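Long-range contact in Oxidored_FMN domain-containing protein ([Pseudomonas] geniculata N1, PDB 6L6J), which acts as an amine oxidase on 6-hydroxypseudooxynicotine and carries FMN, a [4Fe-4S] cluster and ADP: residues 381-387 with 409-413. Numbering follows the deposited sequence.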
loop_
_atom_site.group_PDB
_atom_site.type_symbol
_atom_site.label_atom_id
_atom_site.label_comp_id
_atom_site.label_asym_id
_atom_site.label_seq_id
_atom_site.Cartn_x
_atom_site.Cartn_y
_atom_site.Cartn_z
ATOM N N VAL A 381 -11.945 -10.673 18.248
ATOM C CA VAL A 381 -12.763 -9.525 18.727
ATOM C C VAL A 381 -13.169 -9.823 20.163
ATOM O O VAL A 381 -13.273 -10.972 20.558
ATOM C CB VAL A 381 -13.978 -9.255 17.816
ATOM C CG1 VAL A 381 -13.555 -8.719 16.454
ATOM C CG2 VAL A 381 -14.879 -10.474 17.655
ATOM N N PRO A 382 -13.360 -8.792 21.013
ATOM C CA PRO A 382 -13.992 -8.982 22.319
ATOM C C PRO A 382 -15.379 -9.595 22.141
ATOM O O PRO A 382 -16.108 -9.207 21.228
ATOM C CB PRO A 382 -14.111 -7.565 22.902
ATOM C CG PRO A 382 -13.065 -6.765 22.158
ATOM C CD PRO A 382 -12.970 -7.391 20.777
ATOM N N PRO A 383 -15.812 -10.551 22.996
ATOM C CA PRO A 383 -17.154 -11.109 22.869
ATOM C C PRO A 383 -18.178 -9.967 22.958
ATOM O O PRO A 383 -17.973 -9.035 23.687
ATOM C CB PRO A 383 -17.265 -12.116 24.026
ATOM C CG PRO A 383 -15.828 -12.409 24.412
ATOM C CD PRO A 383 -15.079 -11.119 24.139
ATOM N N ALA A 384 -19.245 -10.054 22.169
ATOM C CA ALA A 384 -20.400 -9.133 22.257
ATOM C C ALA A 384 -20.838 -9.037 23.721
ATOM O O ALA A 384 -21.107 -10.090 24.317
ATOM C CB ALA A 384 -21.516 -9.634 21.373
ATOM N N HIS A 385 -20.841 -7.840 24.307
ATOM C CA HIS A 385 -21.577 -7.564 25.571
ATOM C C HIS A 385 -23.051 -7.895 25.309
ATOM O O HIS A 385 -23.603 -7.378 24.300
ATOM C CB HIS A 385 -21.440 -6.094 26.000
ATOM C CG HIS A 385 -22.655 -5.283 25.668
ATOM N ND1 HIS A 385 -22.959 -4.900 24.370
ATOM C CD2 HIS A 385 -23.681 -4.846 26.437
ATOM C CE1 HIS A 385 -24.103 -4.240 24.359
ATOM N NE2 HIS A 385 -24.568 -4.192 25.615
ATOM N N ASN A 386 -23.682 -8.730 26.132
ATOM C CA ASN A 386 -25.109 -9.090 25.917
ATOM C C ASN A 386 -25.306 -9.516 24.450
ATOM O O ASN A 386 -25.723 -8.682 23.622
ATOM C CB ASN A 386 -26.025 -7.928 26.315
ATOM C CG ASN A 386 -27.487 -8.215 26.068
ATOM O OD1 ASN A 386 -27.860 -9.332 25.709
ATOM N ND2 ASN A 386 -28.316 -7.202 26.257
ATOM N N SER A 387 -25.036 -10.789 24.160
ATOM C CA SER A 387 -25.125 -11.431 22.818
ATOM C C SER A 387 -26.517 -11.279 22.163
ATOM O O SER A 387 -26.602 -11.398 20.914
ATOM C CB SER A 387 -24.731 -12.881 22.943
ATOM O OG SER A 387 -25.303 -13.643 21.904
ATOM N N LYS A 409 -19.144 -10.962 14.206
ATOM C CA LYS A 409 -17.998 -11.777 14.707
ATOM C C LYS A 409 -17.988 -11.782 16.235
ATOM O O LYS A 409 -17.665 -12.823 16.803
ATOM C CB LYS A 409 -16.650 -11.229 14.235
ATOM C CG LYS A 409 -16.349 -11.403 12.752
ATOM C CD LYS A 409 -14.962 -11.934 12.475
ATOM C CE LYS A 409 -13.868 -11.044 13.014
ATOM N NZ LYS A 409 -12.559 -11.396 12.416
ATOM N N ARG A 410 -18.308 -10.645 16.859
ATOM C CA ARG A 410 -18.364 -10.492 18.338
ATOM C C ARG A 410 -19.514 -11.333 18.890
ATOM O O ARG A 410 -19.427 -11.718 20.075
ATOM C CB ARG A 410 -18.558 -9.029 18.739
ATOM C CG ARG A 410 -17.411 -8.112 18.349
ATOM C CD ARG A 410 -17.627 -6.707 18.866
ATOM N NE ARG A 410 -17.636 -6.707 20.316
ATOM C CZ ARG A 410 -18.034 -5.704 21.085
ATOM N NH1 ARG A 410 -18.463 -4.572 20.545
ATOM N NH2 ARG A 410 -18.001 -5.852 22.403
ATOM N N GLY A 411 -20.545 -11.558 18.070
ATOM C CA GLY A 411 -21.650 -12.507 18.323
ATOM C C GLY A 411 -23.016 -11.828 18.396
ATOM O O GLY A 411 -23.998 -12.549 18.687
ATOM N N TYR A 412 -23.107 -10.510 18.156
ATOM C CA TYR A 412 -24.385 -9.740 18.192
ATOM C C TYR A 412 -25.348 -10.273 17.126
ATOM O O TYR A 412 -24.889 -10.900 16.143
ATOM C CB TYR A 412 -24.179 -8.239 17.948
ATOM C CG TYR A 412 -23.455 -7.516 19.054
ATOM C CD1 TYR A 412 -24.139 -7.021 20.150
ATOM C CD2 TYR A 412 -22.078 -7.351 19.026
ATOM C CE1 TYR A 412 -23.478 -6.379 21.188
ATOM C CE2 TYR A 412 -21.402 -6.708 20.051
ATOM C CZ TYR A 412 -22.104 -6.223 21.139
ATOM O OH TYR A 412 -21.442 -5.588 22.151
ATOM N N GLN A 413 -26.643 -10.011 17.318
ATOM C CA GLN A 413 -27.695 -10.229 16.285
ATOM C C GLN A 413 -27.646 -9.028 15.338
ATOM O O GLN A 413 -27.843 -7.911 15.824
ATOM C CB GLN A 413 -29.087 -10.401 16.917
ATOM C CG GLN A 413 -29.156 -11.471 18.004
ATOM C CD GLN A 413 -28.673 -12.813 17.513
ATOM O OE1 GLN A 413 -28.958 -13.225 16.395
ATOM N NE2 GLN A 413 -27.916 -13.502 18.350
#
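Start at the C-terminal end of helix 398-410, where G411, with its positive phi, closes the last turn in a Schellman motif. The carbonyl at the helix end, R410 O, accepts the amide of A384 (A384 N to R410 O, 2.7 Å). R410 also reaches back along the extended linker: its NE donates to P382 O (3.1 Å) and its NH2, weakly, to P383 O (3.4 Å), while NH1 turns to the carbonyls of G664 and Y667 near the C-terminus. So one arginine ties three parts of the chain together. Next, the Y412 ring lies against A384, whose CB sits 3.3 Å from the ring centroid in a CH-pi contact. The Y412 hydroxyl pairs with H385 ND1 (OH to ND1, 2.8 Å) and weakly accepts H385 N. At the other end, V381 CG2 packs 3.5 Å from R410 CG. Q413 then enters strand 413-417, hydrogen-bonding with A389 and I391: the linker thus covers the helix-to-strand turn of the first beta-alpha-beta unit of a Rossmann-type nucleotide-binding fold.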